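Amine Dehydrogenase (Pseudomonas putida, PDB 1JMX) probably carries electrons through its two covalently bound c-type hemes, as the heme-bearing alpha subunit of a quinohemoprotein amine dehydrogenase. Local coordinates at residues Ala338-Ala350 with Lys355-Glu367. Sequence-based numbering, arbitrary orientation.
Sequences AAADAKPGQREVA and KGVNLAVYDKVEE. With NI (nickel (II) ion), chain D.
Gly345 and Val361 are joined by two backbone hydrogen bonds, Gly345 N to Val361 O at 2.8 Å and Val361 N to Gly345 O at 2.9 Å, and Arg347 pairs with Leu359 in the same way as the antiparallel strands run at 145° to each other. Val349 N adds a bond to Val357 O.

Val349 CG2 lies 3.6 Å from Leu359 CB; a chi1 of 179° sends CG1 opposite the backbone N and leaves CG2 as the branch that meets the leucine. Val349 and Leu359 both touch Leu315. On the face that carries Arg347, Leu359 and Val361, Val361 sends CG1 to Ala342 CB, 4.0 Å away, and packs on Ile294 and Val319. The opposite face is more polar. There the Gln346 side chain, bent at chi2 (-88°), turns toward the paired strand, bringing NE2 within 3.8 Å of Ala360 CB. Glu348 bends likewise, and its OE2 accepts a weak bond from Gly356 N at 3.3 Å. Beyond it, Lys355 lays its aliphatic chain along Ala350, CD to CB 3.5 Å.

This is a beta hairpin of domain III, a module of the E-set clan: strand 354-362 runs parallel to strand 285-295, and strand 345-351 antiparallel to strand 313-314.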
ATOM      1  N   ALA A 338      20.620 -42.029 -17.551  1.00 33.41           N
ATOM      2  CA  ALA A 338      21.779 -41.295 -18.040  1.00 34.72           C
ATOM      3  C   ALA A 338      23.007 -42.071 -17.581  1.00 35.99           C
ATOM      4  O   ALA A 338      23.025 -42.622 -16.476  1.00 36.37           O
ATOM      5  CB  ALA A 338      21.800 -39.879 -17.472  1.00 33.50           C
ATOM      6  N   ALA A 339      24.003 -42.172 -18.454  1.00 37.21           N
ATOM      7  CA  ALA A 339      25.231 -42.886 -18.122  1.00 38.07           C
ATOM      8  C   ALA A 339      25.978 -42.065 -17.094  1.00 38.49           C
ATOM      9  O   ALA A 339      25.856 -40.835 -17.074  1.00 38.77           O
ATOM     10  CB  ALA A 339      26.089 -43.068 -19.369  1.00 37.83           C
ATOM     11  N   ALA A 340      26.736 -42.732 -16.226  1.00 39.21           N
ATOM     12  CA  ALA A 340      27.513 -42.019 -15.216  1.00 40.20           C
ATOM     13  C   ALA A 340      28.583 -41.196 -15.934  1.00 40.97           C
ATOM     14  O   ALA A 340      29.183 -40.278 -15.361  1.00 41.21           O
ATOM     15  CB  ALA A 340      28.161 -43.015 -14.248  1.00 40.88           C
ATOM     16  N   ASP A 341      28.771 -41.517 -17.213  1.00 42.13           N
ATOM     17  CA  ASP A 341      29.752 -40.877 -18.076  1.00 43.42           C
ATOM     18  C   ASP A 341      29.148 -39.746 -18.918  1.00 42.57           C
ATOM     19  O   ASP A 341      29.893 -38.966 -19.529  1.00 42.69           O
ATOM     20  CB  ASP A 341      30.368 -41.944 -19.001  1.00 46.56           C
ATOM     21  CG  ASP A 341      31.648 -41.468 -19.686  1.00 49.93           C
ATOM     22  OD1 ASP A 341      32.737 -41.599 -19.075  1.00 51.84           O
ATOM     23  OD2 ASP A 341      31.576 -40.978 -20.843  1.00 51.98           O
ATOM     24  N   ALA A 342      27.813 -39.665 -18.957  1.00 41.08           N
ATOM     25  CA  ALA A 342      27.117 -38.634 -19.735  1.00 39.47           C
ATOM     26  C   ALA A 342      27.625 -37.248 -19.359  1.00 38.67           C
ATOM     27  O   ALA A 342      27.635 -36.888 -18.179  1.00 39.48           O
ATOM     28  CB  ALA A 342      25.607 -38.728 -19.511  1.00 38.87           C
ATOM     29  N   LYS A 343      28.109 -36.503 -20.351  1.00 37.46           N
ATOM     30  CA  LYS A 343      28.636 -35.157 -20.124  1.00 37.22           C
ATOM     31  C   LYS A 343      27.547 -34.188 -19.686  1.00 35.71           C
ATOM     32  O   LYS A 343      26.452 -34.171 -20.244  1.00 34.43           O
ATOM     33  CB  LYS A 343      29.315 -34.618 -21.387  1.00 39.30           C
ATOM     34  CG  LYS A 343      30.713 -35.175 -21.657  1.00 43.15           C
ATOM     35  CD  LYS A 343      31.725 -34.719 -20.592  1.00 46.69           C
ATOM     36  CE  LYS A 343      33.157 -35.186 -20.911  1.00 47.96           C
ATOM     37  NZ  LYS A 343      33.732 -34.533 -22.136  1.00 48.90           N
ATOM     38  N   PRO A 344      27.844 -33.353 -18.684  1.00 34.94           N
ATOM     39  CA  PRO A 344      26.869 -32.378 -18.186  1.00 34.21           C
ATOM     40  C   PRO A 344      26.556 -31.299 -19.232  1.00 33.36           C
ATOM     41  O   PRO A 344      27.453 -30.801 -19.904  1.00 33.78           O
ATOM     42  CB  PRO A 344      27.576 -31.799 -16.961  1.00 34.04           C
ATOM     43  CG  PRO A 344      29.021 -31.857 -17.348  1.00 34.48           C
ATOM     44  CD  PRO A 344      29.120 -33.239 -17.957  1.00 35.20           C
ATOM     45  N   GLY A 345      25.277 -30.978 -19.398  1.00 32.43           N
ATOM     46  CA  GLY A 345      24.881 -29.961 -20.356  1.00 30.80           C
ATOM     47  C   GLY A 345      23.445 -30.148 -20.795  1.00 30.21           C
ATOM     48  O   GLY A 345      22.813 -31.154 -20.464  1.00 28.86           O
ATOM     49  N   GLN A 346      22.927 -29.187 -21.552  1.00 31.13           N
ATOM     50  CA  GLN A 346      21.552 -29.262 -22.027  1.00 32.60           C
ATOM     51  C   GLN A 346      21.445 -30.181 -23.256  1.00 32.13           C
ATOM     52  O   GLN A 346      22.359 -30.265 -24.075  1.00 32.60           O
ATOM     53  CB  GLN A 346      20.998 -27.857 -22.341  1.00 33.51           C
ATOM     54  CG  GLN A 346      20.936 -26.868 -21.154  1.00 34.77           C
ATOM     55  CD  GLN A 346      19.635 -26.938 -20.325  1.00 36.41           C
ATOM     56  OE1 GLN A 346      18.633 -27.536 -20.742  1.00 35.93           O
ATOM     57  NE2 GLN A 346      19.652 -26.307 -19.147  1.00 36.00           N
ATOM     58  N   ARG A 347      20.317 -30.867 -23.372  1.00 32.11           N
ATOM     59  CA  ARG A 347      20.073 -31.778 -24.489  1.00 32.56           C
ATOM     60  C   ARG A 347      18.840 -31.339 -25.258  1.00 32.85           C
ATOM     61  O   ARG A 347      17.809 -31.021 -24.661  1.00 33.71           O
ATOM     62  CB  ARG A 347      19.852 -33.199 -23.971  1.00 31.76           C
ATOM     63  CG  ARG A 347      21.068 -33.781 -23.285  1.00 32.04           C
ATOM     64  CD  ARG A 347      22.182 -34.023 -24.293  1.00 32.32           C
ATOM     65  NE  ARG A 347      23.506 -33.978 -23.682  1.00 33.27           N
ATOM     66  CZ  ARG A 347      23.922 -34.766 -22.696  1.00 33.03           C
ATOM     67  NH1 ARG A 347      23.131 -35.695 -22.179  1.00 34.83           N
ATOM     68  NH2 ARG A 347      25.135 -34.599 -22.203  1.00 33.82           N
ATOM     69  N   GLU A 348      18.950 -31.275 -26.577  1.00 32.72           N
ATOM     70  CA  GLU A 348      17.795 -30.893 -27.356  1.00 32.86           C
ATOM     71  C   GLU A 348      16.924 -32.118 -27.462  1.00 32.47           C
ATOM     72  O   GLU A 348      17.285 -33.083 -28.127  1.00 32.73           O
ATOM     73  CB  GLU A 348      18.185 -30.389 -28.740  1.00 35.53           C
ATOM     74  CG  GLU A 348      17.667 -28.974 -29.043  1.00 40.70           C
ATOM     75  CD  GLU A 348      16.129 -28.849 -29.017  1.00 44.11           C
ATOM     76  OE1 GLU A 348      15.473 -29.296 -28.034  1.00 44.39           O
ATOM     77  OE2 GLU A 348      15.570 -28.276 -29.987  1.00 45.24           O
ATOM     78  N   VAL A 349      15.819 -32.110 -26.722  1.00 31.54           N
ATOM     79  CA  VAL A 349      14.871 -33.223 -26.722  1.00 30.49           C
ATOM     80  C   VAL A 349      14.051 -33.217 -28.012  1.00 29.95           C
ATOM     81  O   VAL A 349      13.830 -32.163 -28.610  1.00 29.25           O
ATOM     82  CB  VAL A 349      13.925 -33.143 -25.496  1.00 30.06           C
ATOM     83  CG1 VAL A 349      12.927 -34.280 -25.504  1.00 28.66           C
ATOM     84  CG2 VAL A 349      14.740 -33.185 -24.210  1.00 30.61           C
ATOM     85  N   ALA A 350      13.630 -34.402 -28.450  1.00 30.49           N
ATOM     86  CA  ALA A 350      12.834 -34.534 -29.666  1.00 30.64           C
ATOM     87  C   ALA A 350      11.926 -35.755 -29.658  1.00 29.66           C
ATOM     88  O   ALA A 350      12.211 -36.753 -28.993  1.00 30.65           O
ATOM     89  CB  ALA A 350      13.744 -34.583 -30.886  1.00 30.84           C
ATOM     90  N   LYS A 355      11.285 -30.754 -32.089  1.00 36.80           N
ATOM     91  CA  LYS A 355      12.282 -30.304 -31.116  1.00 37.10           C
ATOM     92  C   LYS A 355      11.650 -29.104 -30.419  1.00 36.85           C
ATOM     93  O   LYS A 355      10.530 -28.710 -30.767  1.00 37.58           O
ATOM     94  CB  LYS A 355      13.553 -29.840 -31.831  1.00 38.03           C
ATOM     95  CG  LYS A 355      14.246 -30.892 -32.684  1.00 40.99           C
ATOM     96  CD  LYS A 355      15.351 -31.607 -31.917  1.00 44.20           C
ATOM     97  CE  LYS A 355      16.129 -32.541 -32.845  1.00 46.22           C
ATOM     98  NZ  LYS A 355      17.258 -33.231 -32.152  1.00 47.33           N
ATOM     99  N   GLY A 356      12.360 -28.516 -29.457  1.00 36.06           N
ATOM    100  CA  GLY A 356      11.820 -27.359 -28.764  1.00 34.44           C
ATOM    101  C   GLY A 356      12.206 -27.205 -27.307  1.00 33.69           C
ATOM    102  O   GLY A 356      12.467 -26.093 -26.850  1.00 34.12           O
ATOM    103  N   VAL A 357      12.234 -28.311 -26.570  1.00 32.59           N
ATOM    104  CA  VAL A 357      12.581 -28.286 -25.152  1.00 31.15           C
ATOM    105  C   VAL A 357      13.963 -28.851 -24.843  1.00 30.58           C
ATOM    106  O   VAL A 357      14.496 -29.665 -25.597  1.00 30.95           O
ATOM    107  CB  VAL A 357      11.542 -29.046 -24.320  1.00 30.44           C
ATOM    108  CG1 VAL A 357      10.315 -28.179 -24.114  1.00 31.93           C
ATOM    109  CG2 VAL A 357      11.159 -30.349 -25.019  1.00 30.75           C
ATOM    110  N   ASN A 358      14.541 -28.427 -23.726  1.00 29.39           N
ATOM    111  CA  ASN A 358      15.855 -28.918 -23.350  1.00 28.86           C
ATOM    112  C   ASN A 358      15.837 -29.738 -22.069  1.00 28.08           C
ATOM    113  O   ASN A 358      14.941 -29.591 -21.236  1.00 29.05           O
ATOM    114  CB  ASN A 358      16.850 -27.764 -23.247  1.00 29.46           C
ATOM    115  CG  ASN A 358      17.077 -27.069 -24.583  1.00 29.34           C
ATOM    116  OD1 ASN A 358      17.018 -27.695 -25.645  1.00 28.62           O
ATOM    117  ND2 ASN A 358      17.332 -25.766 -24.533  1.00 31.43           N
ATOM    118  N   LEU A 359      16.805 -30.648 -21.957  1.00 27.55           N
ATOM    119  CA  LEU A 359      16.952 -31.526 -20.793  1.00 26.48           C
ATOM    120  C   LEU A 359      18.353 -31.320 -20.227  1.00 25.76           C
ATOM    121  O   LEU A 359      19.347 -31.517 -20.926  1.00 26.30           O
ATOM    122  CB  LEU A 359      16.778 -32.993 -21.208  1.00 26.16           C
ATOM    123  CG  LEU A 359      16.696 -34.078 -20.132  1.00 26.16           C
ATOM    124  CD1 LEU A 359      15.564 -33.790 -19.180  1.00 25.76           C
ATOM    125  CD2 LEU A 359      16.469 -35.429 -20.795  1.00 27.30           C
ATOM    126  N   ALA A 360      18.431 -30.893 -18.973  1.00 24.50           N
ATOM    127  CA  ALA A 360      19.724 -30.665 -18.343  1.00 23.71           C
ATOM    128  C   ALA A 360      20.260 -31.948 -17.748  1.00 23.18           C
ATOM    129  O   ALA A 360      19.605 -32.579 -16.924  1.00 23.47           O
ATOM    130  CB  ALA A 360      19.607 -29.608 -17.257  1.00 23.86           C
ATOM    131  N   VAL A 361      21.413 -32.380 -18.242  1.00 23.03           N
ATOM    132  CA  VAL A 361      22.064 -33.572 -17.722  1.00 21.65           C
ATOM    133  C   VAL A 361      23.129 -32.974 -16.831  1.00 21.37           C
ATOM    134  O   VAL A 361      23.860 -32.094 -17.267  1.00 21.58           O
ATOM    135  CB  VAL A 361      22.742 -34.391 -18.834  1.00 21.06           C
ATOM    136  CG1 VAL A 361      23.512 -35.567 -18.229  1.00 20.64           C
ATOM    137  CG2 VAL A 361      21.704 -34.891 -19.796  1.00 20.19           C
ATOM    138  N   TYR A 362      23.199 -33.400 -15.577  1.00 21.56           N
ATOM    139  CA  TYR A 362      24.197 -32.826 -14.693  1.00 22.29           C
ATOM    140  C   TYR A 362      24.915 -33.866 -13.862  1.00 24.09           C
ATOM    141  O   TYR A 362      24.409 -34.968 -13.653  1.00 23.72           O
ATOM    142  CB  TYR A 362      23.557 -31.775 -13.775  1.00 21.41           C
ATOM    143  CG  TYR A 362      22.701 -32.349 -12.667  1.00 19.77           C
ATOM    144  CD1 TYR A 362      23.190 -32.434 -11.362  1.00 19.23           C
ATOM    145  CD2 TYR A 362      21.403 -32.802 -12.917  1.00 18.57           C
ATOM    146  CE1 TYR A 362      22.413 -32.954 -10.331  1.00 18.42           C
ATOM    147  CE2 TYR A 362      20.612 -33.324 -11.888  1.00 18.85           C
ATOM    148  CZ  TYR A 362      21.130 -33.394 -10.600  1.00 17.86           C
ATOM    149  OH  TYR A 362      20.370 -33.896  -9.577  1.00 19.66           O
ATOM    150  N   ASP A 363      26.092 -33.485 -13.368  1.00 25.86           N
ATOM    151  CA  ASP A 363      26.897 -34.371 -12.533  1.00 27.84           C
ATOM    152  C   ASP A 363      26.843 -33.995 -11.058  1.00 27.10           C
ATOM    153  O   ASP A 363      26.622 -34.857 -10.205  1.00 27.78           O
ATOM    154  CB  ASP A 363      28.357 -34.466 -13.039  1.00 30.47           C
ATOM    155  CG  ASP A 363      29.005 -33.105 -13.319  1.00 32.13           C
ATOM    156  OD1 ASP A 363      28.349 -32.038 -13.179  1.00 34.12           O
ATOM    157  OD2 ASP A 363      30.205 -33.113 -13.684  1.00 34.49           O
ATOM    158  N   LYS A 364      26.976 -32.701 -10.776  1.00 26.70           N
ATOM    159  CA  LYS A 364      26.954 -32.195  -9.409  1.00 26.97           C
ATOM    160  C   LYS A 364      26.398 -30.778  -9.334  1.00 25.45           C
ATOM    161  O   LYS A 364      26.586 -29.972 -10.248  1.00 25.38           O
ATOM    162  CB  LYS A 364      28.365 -32.196  -8.810  1.00 29.07           C
ATOM    163  CG  LYS A 364      29.406 -31.423  -9.627  1.00 32.03           C
ATOM    164  CD  LYS A 364      30.363 -30.630  -8.729  1.00 35.93           C
ATOM    165  CE  LYS A 364      29.677 -29.385  -8.137  1.00 37.00           C
ATOM    166  NZ  LYS A 364      30.503 -28.696  -7.094  1.00 38.12           N
ATOM    167  N   VAL A 365      25.735 -30.480  -8.221  1.00 24.78           N
ATOM    168  CA  VAL A 365      25.165 -29.159  -8.005  1.00 22.58           C
ATOM    169  C   VAL A 365      26.222 -28.294  -7.330  1.00 23.36           C
ATOM    170  O   VAL A 365      26.813 -28.671  -6.311  1.00 23.10           O
ATOM    171  CB  VAL A 365      23.876 -29.207  -7.152  1.00 20.21           C
ATOM    172  CG1 VAL A 365      23.291 -27.817  -7.037  1.00 19.46           C
ATOM    173  CG2 VAL A 365      22.855 -30.144  -7.779  1.00 17.90           C
ATOM    174  N   GLU A 366      26.450 -27.133  -7.927  1.00 24.00           N
ATOM    175  CA  GLU A 366      27.445 -26.172  -7.474  1.00 24.36           C
ATOM    176  C   GLU A 366      26.873 -24.997  -6.670  1.00 22.61           C
ATOM    177  O   GLU A 366      27.364 -24.664  -5.590  1.00 22.58           O
ATOM    178  CB  GLU A 366      28.132 -25.636  -8.722  1.00 26.57           C
ATOM    179  CG  GLU A 366      29.477 -25.023  -8.534  1.00 30.76           C
ATOM    180  CD  GLU A 366      30.113 -24.707  -9.875  1.00 33.82           C
ATOM    181  OE1 GLU A 366      29.544 -23.870 -10.625  1.00 32.53           O
ATOM    182  OE2 GLU A 366      31.160 -25.324 -10.193  1.00 36.75           O
ATOM    183  N   GLU A 367      25.821 -24.389  -7.203  1.00 20.98           N
ATOM    184  CA  GLU A 367      25.199 -23.222  -6.594  1.00 18.64           C
ATOM    185  C   GLU A 367      23.678 -23.383  -6.485  1.00 17.57           C
ATOM    186  O   GLU A 367      23.048 -24.007  -7.343  1.00 18.18           O
ATOM    187  CB  GLU A 367      25.579 -22.005  -7.452  1.00 17.49           C
ATOM    188  CG  GLU A 367      24.556 -20.893  -7.545  1.00 17.78           C
ATOM    189  CD  GLU A 367      24.557 -19.975  -6.348  1.00 18.93           C
ATOM    190  OE1 GLU A 367      25.183 -20.306  -5.324  1.00 17.85           O
ATOM    191  OE2 GLU A 367      23.925 -18.906  -6.433  1.00 20.98           O
TER
HETATM  192 NI    NI D2001      25.415 -19.688  -3.510  1.00 19.97          NI
HETATM  193  O   HOH W   1      25.473 -18.979  -1.546  1.00 13.88           O
HETATM  194  O   HOH W   2      26.198 -21.636  -2.819  1.00 60.89           O